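Local coordinates for protein possible prolidase (Bifidobacterium longum NCC2705, PDB 2P9B) that probably hydrolyses carbon–nitrogen bonds as an amidohydrolase, and may be a prolidase acting on X-Pro dipeptides, at residues G28-N33 against N409-L414; G393-E396 against D402-V405. All blocks are in the same frame, centred on the assembly; numbering follows the deposited sequence.

Two contacts on one mixed sheet illustrate how an amidohydrolase brings a strand near the amino terminus to the late part of its chain. Contact 1 joins strand 30-32 to the loop that follows strand 403-406, across some 376 residues of sequence. Contact 2 is local, with only a few residues between its segments, and lies nested inside the loop that contact 1 closes. Their centres are about 13 Å apart. The strands run 30-32, 19-22, 68-78 and 403-406 from neighbour to neighbour, so strand 68-78 and its partner 19-22 bridge the two places. Contact 2 is buried where the chain enters strand 403-406, whereas contact 1 lies at the surface, just beyond that strand's end.

Contact 1: G28-N33 against N409-L414; sequences GTILRN and NPLDDL
I30 and L411 meet through one methyl each, their side chains crossing at a slant rather than lying side by side. The contact sets the amino-terminal strand 30-32, at the margin of the mixed sheet, against the loop between strands 403-406 and 422-425 of the amidohydrolase family region. CG2 of I30 comes within 3.4 Å of CD1 of L411, which is tighter than usual for two methyl carbons. The isoleucine torsions decide which branch does the touching. With chi1 at 68°, the longer CG1 arm sits between the backbone N and the carbonyl carbon, leaving CG2 beside the N as the branch that faces 409-414. The ethyl end, CD1, turns instead under one face of the R32 guanidinium, offset toward its rim.

On the other side, L411 keeps its CD1 anti to CA (chi2 168°), so this methyl reaches outward to the strand. The same carbon lies 3.6 Å from O of G28, and thus rests between an apolar branch and a backbone carbonyl.

N409 stands beside the leucine. Its ND2 is 4.5 Å from I30 CG2, a loose approach, while OD1 accepts a hydrogen bond from the backbone N of L411 at 2.8 Å, forming an Asx turn. The donor lies 39° out of the amide carbonyl plane. V22 of strand 19-22 and A372 and L375 of helix 371-385 also touch L411, placing the leucine between sheet and helix.

No hydrogen bond joins the two segments: each makes its polar bonds on its own side, strand 30-32 to strand 19-22 and N409 within its own turn. What passes directly between them is a small apolar touch, probably dispersion and shape alone.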
ATOM      1  N   GLY A  28       7.479 -15.939 -10.022  1.00 29.84           N
ATOM      2  CA  GLY A  28       8.603 -15.094 -10.389  1.00 27.11           C
ATOM      3  C   GLY A  28       8.882 -15.237 -11.873  1.00 25.48           C
ATOM      4  O   GLY A  28      10.016 -15.092 -12.330  1.00 25.39           O
ATOM      5  N   THR A  29       7.824 -15.523 -12.623  1.00 24.68           N
ATOM      6  CA  THR A  29       7.906 -15.711 -14.066  1.00 24.14           C
ATOM      7  C   THR A  29       8.325 -14.456 -14.822  1.00 23.94           C
ATOM      8  O   THR A  29       7.886 -13.351 -14.501  1.00 22.97           O
ATOM      9  CB  THR A  29       6.546 -16.155 -14.640  1.00 24.63           C
ATOM     10  OG1 THR A  29       6.115 -17.358 -13.993  1.00 25.18           O
ATOM     11  CG2 THR A  29       6.654 -16.393 -16.140  1.00 24.82           C
ATOM     12  N   ILE A  30       9.168 -14.641 -15.834  1.00 22.67           N
ATOM     13  CA  ILE A  30       9.621 -13.544 -16.678  1.00 23.83           C
ATOM     14  C   ILE A  30       9.400 -13.941 -18.136  1.00 22.12           C
ATOM     15  O   ILE A  30       9.600 -15.095 -18.513  1.00 22.38           O
ATOM     16  CB  ILE A  30      11.119 -13.210 -16.475  1.00 26.23           C
ATOM     17  CG1 ILE A  30      11.999 -14.352 -16.980  1.00 29.78           C
ATOM     18  CG2 ILE A  30      11.395 -12.938 -15.010  1.00 28.20           C
ATOM     19  CD1 ILE A  30      13.474 -13.997 -17.035  1.00 33.85           C
ATOM     20  N   LEU A  31       8.980 -12.983 -18.950  1.00 20.22           N
ATOM     21  CA  LEU A  31       8.728 -13.240 -20.363  1.00 19.30           C
ATOM     22  C   LEU A  31       9.601 -12.301 -21.178  1.00 20.33           C
ATOM     23  O   LEU A  31       9.556 -11.088 -20.988  1.00 19.77           O
ATOM     24  CB  LEU A  31       7.254 -12.997 -20.672  1.00 19.95           C
ATOM     25  CG  LEU A  31       6.303 -13.697 -19.694  1.00 21.72           C
ATOM     26  CD1 LEU A  31       4.882 -13.261 -19.974  1.00 22.91           C
ATOM     27  CD2 LEU A  31       6.453 -15.212 -19.817  1.00 23.22           C
ATOM     28  N   ARG A  32      10.386 -12.861 -22.091  1.00 19.69           N
ATOM     29  CA  ARG A  32      11.298 -12.063 -22.901  1.00 21.01           C
ATOM     30  C   ARG A  32      10.751 -11.577 -24.241  1.00 19.66           C
ATOM     31  O   ARG A  32       9.858 -12.192 -24.819  1.00 19.71           O
ATOM     32  CB  ARG A  32      12.585 -12.858 -23.124  1.00 23.11           C
ATOM     33  CG  ARG A  32      13.216 -13.333 -21.830  1.00 28.07           C
ATOM     34  CD  ARG A  32      14.426 -14.213 -22.085  1.00 32.32           C
ATOM     35  NE  ARG A  32      14.973 -14.749 -20.840  1.00 36.23           N
ATOM     36  CZ  ARG A  32      14.338 -15.608 -20.047  1.00 37.16           C
ATOM     37  NH1 ARG A  32      13.123 -16.041 -20.361  1.00 38.34           N
ATOM     38  NH2 ARG A  32      14.916 -16.032 -18.933  1.00 37.63           N
ATOM     39  N   ASN A  33      11.302 -10.459 -24.711  1.00 18.39           N
ATOM     40  CA  ASN A  33      10.924  -9.837 -25.983  1.00 19.09           C
ATOM     41  C   ASN A  33       9.415  -9.833 -26.206  1.00 18.41           C
ATOM     42  O   ASN A  33       8.894 -10.476 -27.124  1.00 17.78           O
ATOM     43  CB  ASN A  33      11.638 -10.543 -27.136  1.00 22.49           C
ATOM     44  CG  ASN A  33      11.589  -9.745 -28.425  1.00 26.33           C
ATOM     45  OD1 ASN A  33      11.610  -8.511 -28.404  1.00 26.47           O
ATOM     46  ND2 ASN A  33      11.546 -10.442 -29.555  1.00 29.35           N
ATOM     47  N   ASN A 409      16.468  -5.762 -13.937  1.00 16.38           N
ATOM     48  CA  ASN A 409      15.547  -6.766 -13.410  1.00 17.17           C
ATOM     49  C   ASN A 409      15.505  -6.760 -11.884  1.00 16.77           C
ATOM     50  O   ASN A 409      16.493  -7.084 -11.226  1.00 15.71           O
ATOM     51  CB  ASN A 409      15.958  -8.157 -13.897  1.00 19.64           C
ATOM     52  CG  ASN A 409      14.908  -9.205 -13.611  1.00 20.06           C
ATOM     53  OD1 ASN A 409      14.081  -9.043 -12.718  1.00 18.96           O
ATOM     54  ND2 ASN A 409      14.944 -10.298 -14.364  1.00 22.95           N
ATOM     55  N   PRO A 410      14.346  -6.409 -11.299  1.00 15.66           N
ATOM     56  CA  PRO A 410      14.203  -6.371  -9.840  1.00 15.51           C
ATOM     57  C   PRO A 410      14.308  -7.737  -9.166  1.00 15.63           C
ATOM     58  O   PRO A 410      14.503  -7.818  -7.958  1.00 17.02           O
ATOM     59  CB  PRO A 410      12.836  -5.723  -9.646  1.00 16.51           C
ATOM     60  CG  PRO A 410      12.067  -6.233 -10.827  1.00 14.68           C
ATOM     61  CD  PRO A 410      13.074  -6.059 -11.957  1.00 14.07           C
ATOM     62  N   LEU A 411      14.176  -8.807  -9.943  1.00 16.64           N
ATOM     63  CA  LEU A 411      14.285 -10.149  -9.381  1.00 18.13           C
ATOM     64  C   LEU A 411      15.743 -10.423  -9.015  1.00 19.54           C
ATOM     65  O   LEU A 411      16.031 -11.225  -8.123  1.00 20.48           O
ATOM     66  CB  LEU A 411      13.788 -11.194 -10.384  1.00 18.14           C
ATOM     67  CG  LEU A 411      12.267 -11.292 -10.521  1.00 17.16           C
ATOM     68  CD1 LEU A 411      11.887 -12.129 -11.728  1.00 17.51           C
ATOM     69  CD2 LEU A 411      11.702 -11.886  -9.240  1.00 19.03           C
ATOM     70  N   ASP A 412      16.656  -9.741  -9.700  1.00 20.74           N
ATOM     71  CA  ASP A 412      18.084  -9.905  -9.441  1.00 22.36           C
ATOM     72  C   ASP A 412      18.574  -8.910  -8.395  1.00 21.70           C
ATOM     73  O   ASP A 412      19.558  -9.164  -7.695  1.00 21.92           O
ATOM     74  CB  ASP A 412      18.888  -9.735 -10.732  1.00 24.50           C
ATOM     75  CG  ASP A 412      18.540 -10.775 -11.774  1.00 28.40           C
ATOM     76  OD1 ASP A 412      18.309 -11.940 -11.391  1.00 29.51           O
ATOM     77  OD2 ASP A 412      18.509 -10.429 -12.974  1.00 30.09           O
ATOM     78  N   ASP A 413      17.887  -7.776  -8.294  1.00 19.27           N
ATOM     79  CA  ASP A 413      18.232  -6.738  -7.322  1.00 18.33           C
ATOM     80  C   ASP A 413      17.018  -5.827  -7.180  1.00 16.96           C
ATOM     81  O   ASP A 413      16.694  -5.074  -8.098  1.00 16.96           O
ATOM     82  CB  ASP A 413      19.427  -5.913  -7.808  1.00 22.04           C
ATOM     83  CG  ASP A 413      20.025  -5.042  -6.713  1.00 25.46           C
ATOM     84  OD1 ASP A 413      19.268  -4.532  -5.861  1.00 23.32           O
ATOM     85  OD2 ASP A 413      21.262  -4.857  -6.712  1.00 30.47           O
ATOM     86  N   LEU A 414      16.354  -5.893  -6.032  1.00 16.41           N
ATOM     87  CA  LEU A 414      15.170  -5.078  -5.814  1.00 15.09           C
ATOM     88  C   LEU A 414      15.425  -3.576  -5.882  1.00 15.83           C
ATOM     89  O   LEU A 414      14.488  -2.803  -6.055  1.00 15.77           O
ATOM     90  CB  LEU A 414      14.521  -5.438  -4.476  1.00 15.73           C
ATOM     91  CG  LEU A 414      13.836  -6.808  -4.472  1.00 13.43           C
ATOM     92  CD1 LEU A 414      13.493  -7.222  -3.043  1.00 14.07           C
ATOM     93  CD2 LEU A 414      12.571  -6.736  -5.334  1.00 15.03           C
TER

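Contact 2: G393-E396 against D402-V405; sequences GSLE and DLLV
D402 OD2 is gripped from two quarters, by a salt bridge to NH1 of R158 and a hydrogen bond to OG1 of T392, while OD1 takes the backbone N of A426. Across from this aspartate lies an inverse gamma turn centred on L395, with E396 N bonded weakly to S394 O. The D402 carboxylate ties the start of strand 403-406 to neighbouring parts of the fold, and its pairing with the arginine is likely to favour the charged form. Late in the amidohydrolase fold, the chain comes from the loop 393-396 and, a few residues on, enters strand 403-406, which lies between strands 68-78 and 422-425 and is antiparallel to both.

Between the side chains of the two segments, the contact is apolar. L395 and L403 slant across one another and meet through their CD2 methyls, 3.2 Å apart, a pair so tight that the exact placing of these carbons is doubtful. In L403, CG is anti to the carbonyl carbon, beside the backbone N, which brings CD2 toward L395. CD2 of L395 also sits 3.9 Å from D402 O. P71 of strand 68-78 touches L395, and V69 and I424 touch L403, so the pair is walled by the sheet.

Next to L395, S394 OG donates to OE1 of E396 at 2.7 Å; OE1 accepts on its anti lone pair, the one pointing away from the other carboxylate oxygen.

Where the backbones face each other, one water bridges them, donating to D402 O at 3.0 Å and accepting only weakly from G393 N at 3.3 Å.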
ATOM      1  N   GLY A 393      -3.065  -4.698 -11.072  1.00 11.61           N
ATOM      2  CA  GLY A 393      -2.241  -5.643 -10.340  1.00 12.46           C
ATOM      3  C   GLY A 393      -1.501  -6.685 -11.155  1.00 12.17           C
ATOM      4  O   GLY A 393      -0.689  -7.431 -10.614  1.00 13.30           O
ATOM      5  N   SER A 394      -1.790  -6.754 -12.450  1.00 13.06           N
ATOM      6  CA  SER A 394      -1.121  -7.703 -13.329  1.00 13.01           C
ATOM      7  C   SER A 394      -1.238  -7.213 -14.762  1.00 13.16           C
ATOM      8  O   SER A 394      -2.173  -6.490 -15.111  1.00 14.36           O
ATOM      9  CB  SER A 394      -1.739  -9.100 -13.197  1.00 13.84           C
ATOM     10  OG  SER A 394      -3.089  -9.113 -13.622  1.00 17.34           O
ATOM     11  N   LEU A 395      -0.279  -7.604 -15.592  1.00 14.03           N
ATOM     12  CA  LEU A 395      -0.279  -7.192 -16.981  1.00 16.19           C
ATOM     13  C   LEU A 395      -1.037  -8.202 -17.818  1.00 17.52           C
ATOM     14  O   LEU A 395      -0.445  -9.031 -18.505  1.00 19.37           O
ATOM     15  CB  LEU A 395       1.155  -7.061 -17.481  1.00 16.00           C
ATOM     16  CG  LEU A 395       2.007  -6.101 -16.654  1.00 16.87           C
ATOM     17  CD1 LEU A 395       3.410  -6.039 -17.234  1.00 16.44           C
ATOM     18  CD2 LEU A 395       1.367  -4.727 -16.648  1.00 17.70           C
ATOM     19  N   GLU A 396      -2.359  -8.121 -17.742  1.00 18.60           N
ATOM     20  CA  GLU A 396      -3.230  -9.018 -18.480  1.00 20.32           C
ATOM     21  C   GLU A 396      -4.255  -8.232 -19.279  1.00 19.12           C
ATOM     22  O   GLU A 396      -4.706  -7.170 -18.855  1.00 18.24           O
ATOM     23  CB  GLU A 396      -3.941  -9.958 -17.514  1.00 22.81           C
ATOM     24  CG  GLU A 396      -3.011 -10.937 -16.831  1.00 27.52           C
ATOM     25  CD  GLU A 396      -3.735 -11.830 -15.853  1.00 30.35           C
ATOM     26  OE1 GLU A 396      -4.080 -11.354 -14.754  1.00 30.67           O
ATOM     27  OE2 GLU A 396      -3.968 -13.008 -16.192  1.00 33.08           O
ATOM     28  N   ASP A 402      -1.513  -0.117 -16.016  1.00 11.69           N
ATOM     29  CA  ASP A 402      -0.682   0.434 -14.951  1.00 11.47           C
ATOM     30  C   ASP A 402       0.654  -0.278 -15.113  1.00 11.80           C
ATOM     31  O   ASP A 402       0.830  -1.411 -14.642  1.00 13.21           O
ATOM     32  CB  ASP A 402      -1.291   0.125 -13.576  1.00 10.87           C
ATOM     33  CG  ASP A 402      -2.550   0.946 -13.290  1.00 11.93           C
ATOM     34  OD1 ASP A 402      -2.525   2.173 -13.527  1.00 14.84           O
ATOM     35  OD2 ASP A 402      -3.552   0.367 -12.816  1.00 12.45           O
ATOM     36  N   LEU A 403       1.591   0.379 -15.794  1.00 12.33           N
ATOM     37  CA  LEU A 403       2.892  -0.227 -16.067  1.00 11.38           C
ATOM     38  C   LEU A 403       4.060   0.488 -15.426  1.00 12.10           C
ATOM     39  O   LEU A 403       4.096   1.714 -15.361  1.00 12.02           O
ATOM     40  CB  LEU A 403       3.144  -0.267 -17.577  1.00 13.61           C
ATOM     41  CG  LEU A 403       1.973  -0.561 -18.519  1.00 17.93           C
ATOM     42  CD1 LEU A 403       2.495  -0.666 -19.956  1.00 17.70           C
ATOM     43  CD2 LEU A 403       1.278  -1.836 -18.121  1.00 19.30           C
ATOM     44  N   LEU A 404       5.027  -0.290 -14.965  1.00 10.55           N
ATOM     45  CA  LEU A 404       6.221   0.277 -14.368  1.00  9.95           C
ATOM     46  C   LEU A 404       7.393  -0.245 -15.191  1.00 10.56           C
ATOM     47  O   LEU A 404       7.655  -1.452 -15.230  1.00 11.53           O
ATOM     48  CB  LEU A 404       6.351  -0.152 -12.907  1.00 10.00           C
ATOM     49  CG  LEU A 404       7.681   0.180 -12.218  1.00 10.94           C
ATOM     50  CD1 LEU A 404       7.983   1.669 -12.335  1.00 10.97           C
ATOM     51  CD2 LEU A 404       7.600  -0.251 -10.753  1.00 11.59           C
ATOM     52  N   VAL A 405       8.070   0.670 -15.875  1.00 10.88           N
ATOM     53  CA  VAL A 405       9.208   0.309 -16.717  1.00 11.38           C
ATOM     54  C   VAL A 405      10.502   0.567 -15.954  1.00 11.86           C
ATOM     55  O   VAL A 405      10.730   1.669 -15.451  1.00 12.63           O
ATOM     56  CB  VAL A 405       9.192   1.121 -18.025  1.00 10.97           C
ATOM     57  CG1 VAL A 405      10.280   0.622 -18.963  1.00 11.33           C
ATOM     58  CG2 VAL A 405       7.817   0.998 -18.688  1.00 12.19           C
TER
HETATM   59  O   HOH W   1      -0.778  -3.406 -13.073  1.00 13.01           O